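Pumilio homolog 23 (Arabidopsis thaliana, PDB 5WZK) binds RNA sequence-specifically through its pumilio repeats, recognising 18S rRNA, and probably regulates translation and mRNA stability. Local coordinates at residues 48-51 with 52-55. Sequence-based numbering, arbitrary orientation.
Sequences ETRG and REYE
Glu53 folds back from the first turn of helix 53-58 onto the type II beta turn of Thr49 to Arg52, which links this helix to helix 35-47 at the start of the first pumilio repeat. Bent at chi2 (85°), its chain brings the carboxylate up to the backbone of the turn, where OE2 of Glu53 accepts a hydrogen bond from Gly51 N at 3.1 Å, the donor lying above the carboxylate plane, 37° out of it. With an alanine here in place of the glutamate, the Gly51 N-H would probably lose this acceptor and the turn its side-chain tie to the helix. The side chains of Thr49 and Glu53 cross at about a right angle, with OG1 of Thr49 4.1 Å from CG of Glu53; that hydroxyl is hydrogen-bonded to Leu46 O. Gly51 has a positive phi (84°), where a side chain would jam against the carbonyl of Arg50. Across the turn, Arg52 N donates to Thr49 O at 3.0 Å. Arg52, the N-cap residue, runs extended from CG to NE back along the loop, and its NH1 hydrogen-bonds Thr17 OG1 of helix 15-29. The edge of its guanidinium faces Glu48, where NE and NH2 of Arg52 both make weak hydrogen bonds to Glu48 O, each 3.5 Å long.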
ATOM      1  N   GLU A  48      -2.498  25.284 -33.813  1.00 44.03           N
ATOM      2  CA  GLU A  48      -3.639  26.176 -33.643  1.00 49.35           C
ATOM      3  C   GLU A  48      -3.794  26.693 -32.212  1.00 49.90           C
ATOM      4  O   GLU A  48      -4.669  27.524 -31.951  1.00 44.88           O
ATOM      5  CB  GLU A  48      -4.925  25.475 -34.091  1.00 48.98           C
ATOM      6  CG  GLU A  48      -5.044  25.334 -35.597  1.00 50.21           C
ATOM      7  CD  GLU A  48      -5.020  26.682 -36.307  1.00 58.78           C
ATOM      8  OE1 GLU A  48      -5.852  27.562 -35.962  1.00 54.29           O
ATOM      9  OE2 GLU A  48      -4.159  26.857 -37.201  1.00 57.57           O
ATOM     10  N   THR A  49      -2.959  26.220 -31.279  1.00 49.22           N
ATOM     11  CA  THR A  49      -2.997  26.690 -29.899  1.00 41.61           C
ATOM     12  C   THR A  49      -1.927  27.718 -29.586  1.00 46.61           C
ATOM     13  O   THR A  49      -1.924  28.250 -28.473  1.00 47.34           O
ATOM     14  CB  THR A  49      -2.831  25.536 -28.911  1.00 41.70           C
ATOM     15  OG1 THR A  49      -1.448  25.170 -28.851  1.00 42.28           O
ATOM     16  CG2 THR A  49      -3.665  24.332 -29.321  1.00 44.50           C
ATOM     17  N   ARG A  50      -1.012  27.992 -30.518  1.00 53.83           N
ATOM     18  CA  ARG A  50       0.057  28.955 -30.269  1.00 47.24           C
ATOM     19  C   ARG A  50      -0.520  30.306 -29.860  1.00 43.56           C
ATOM     20  O   ARG A  50      -1.321  30.899 -30.589  1.00 36.64           O
ATOM     21  CB  ARG A  50       0.927  29.108 -31.511  1.00 46.70           C
ATOM     22  CG  ARG A  50       2.319  28.521 -31.371  1.00 61.49           C
ATOM     23  CD  ARG A  50       2.311  26.991 -31.525  1.00 74.12           C
ATOM     24  NE  ARG A  50       3.643  26.401 -31.330  1.00 83.59           N
ATOM     25  CZ  ARG A  50       4.546  26.227 -32.300  1.00 93.38           C
ATOM     26  NH1 ARG A  50       4.273  26.592 -33.552  1.00 83.47           N
ATOM     27  NH2 ARG A  50       5.734  25.693 -32.019  1.00 83.40           N
ATOM     28  N   GLY A  51      -0.123  30.780 -28.681  1.00 40.45           N
ATOM     29  CA  GLY A  51      -0.553  32.069 -28.198  1.00 32.97           C
ATOM     30  C   GLY A  51      -1.895  32.097 -27.505  1.00 38.14           C
ATOM     31  O   GLY A  51      -2.321  33.169 -27.057  1.00 45.74           O
ATOM     32  N   ARG A  52      -2.592  30.976 -27.416  1.00 35.78           N
ATOM     33  CA  ARG A  52      -3.769  30.906 -26.568  1.00 40.45           C
ATOM     34  C   ARG A  52      -3.806  29.564 -25.863  1.00 38.73           C
ATOM     35  O   ARG A  52      -4.860  28.926 -25.738  1.00 38.57           O
ATOM     36  CB  ARG A  52      -5.046  31.165 -27.359  1.00 42.91           C
ATOM     37  CG  ARG A  52      -4.958  30.734 -28.783  1.00 42.88           C
ATOM     38  CD  ARG A  52      -6.206  31.136 -29.532  1.00 57.75           C
ATOM     39  NE  ARG A  52      -6.334  30.359 -30.757  1.00 65.20           N
ATOM     40  CZ  ARG A  52      -7.472  30.204 -31.415  1.00 71.94           C
ATOM     41  NH1 ARG A  52      -8.575  30.780 -30.948  1.00 78.68           N
ATOM     42  NH2 ARG A  52      -7.504  29.468 -32.526  1.00 71.86           N
ATOM     43  N   GLU A  53      -2.638  29.124 -25.399  1.00 34.86           N
ATOM     44  CA  GLU A  53      -2.551  27.854 -24.700  1.00 34.58           C
ATOM     45  C   GLU A  53      -3.384  27.870 -23.429  1.00 36.99           C
ATOM     46  O   GLU A  53      -4.042  26.875 -23.100  1.00 35.56           O
ATOM     47  CB  GLU A  53      -1.095  27.536 -24.384  1.00 35.57           C
ATOM     48  CG  GLU A  53      -0.247  27.264 -25.596  1.00 37.26           C
ATOM     49  CD  GLU A  53       0.294  28.524 -26.228  1.00 45.78           C
ATOM     50  OE1 GLU A  53      -0.175  29.622 -25.856  1.00 40.29           O
ATOM     51  OE2 GLU A  53       1.191  28.405 -27.098  1.00 52.68           O
ATOM     52  N   TYR A  54      -3.384  28.991 -22.703  1.00 39.00           N
ATOM     53  CA  TYR A  54      -4.163  29.029 -21.473  1.00 34.05           C
ATOM     54  C   TYR A  54      -5.648  28.930 -21.785  1.00 32.89           C
ATOM     55  O   TYR A  54      -6.367  28.146 -21.160  1.00 35.49           O
ATOM     56  CB  TYR A  54      -3.859  30.292 -20.652  1.00 34.88           C
ATOM     57  CG  TYR A  54      -4.723  30.350 -19.418  1.00 31.11           C
ATOM     58  CD1 TYR A  54      -4.413  29.593 -18.304  1.00 34.58           C
ATOM     59  CD2 TYR A  54      -5.887  31.108 -19.388  1.00 36.85           C
ATOM     60  CE1 TYR A  54      -5.226  29.602 -17.182  1.00 34.36           C
ATOM     61  CE2 TYR A  54      -6.715  31.128 -18.261  1.00 28.96           C
ATOM     62  CZ  TYR A  54      -6.379  30.371 -17.164  1.00 33.66           C
ATOM     63  OH  TYR A  54      -7.179  30.367 -16.036  1.00 28.68           O
ATOM     64  N   GLU A  55      -6.118  29.700 -22.768  1.00 36.85           N
ATOM     65  CA  GLU A  55      -7.541  29.708 -23.094  1.00 35.23           C
ATOM     66  C   GLU A  55      -8.016  28.327 -23.516  1.00 38.62           C
ATOM     67  O   GLU A  55      -9.090  27.871 -23.099  1.00 38.86           O
ATOM     68  CB  GLU A  55      -7.826  30.719 -24.201  1.00 37.08           C
ATOM     69  CG  GLU A  55      -7.617  32.172 -23.809  1.00 52.94           C
ATOM     70  CD  GLU A  55      -6.181  32.493 -23.408  1.00 56.89           C
ATOM     71  OE1 GLU A  55      -5.252  31.934 -24.034  1.00 49.98           O
ATOM     72  OE2 GLU A  55      -5.983  33.285 -22.449  1.00 58.67           O
TER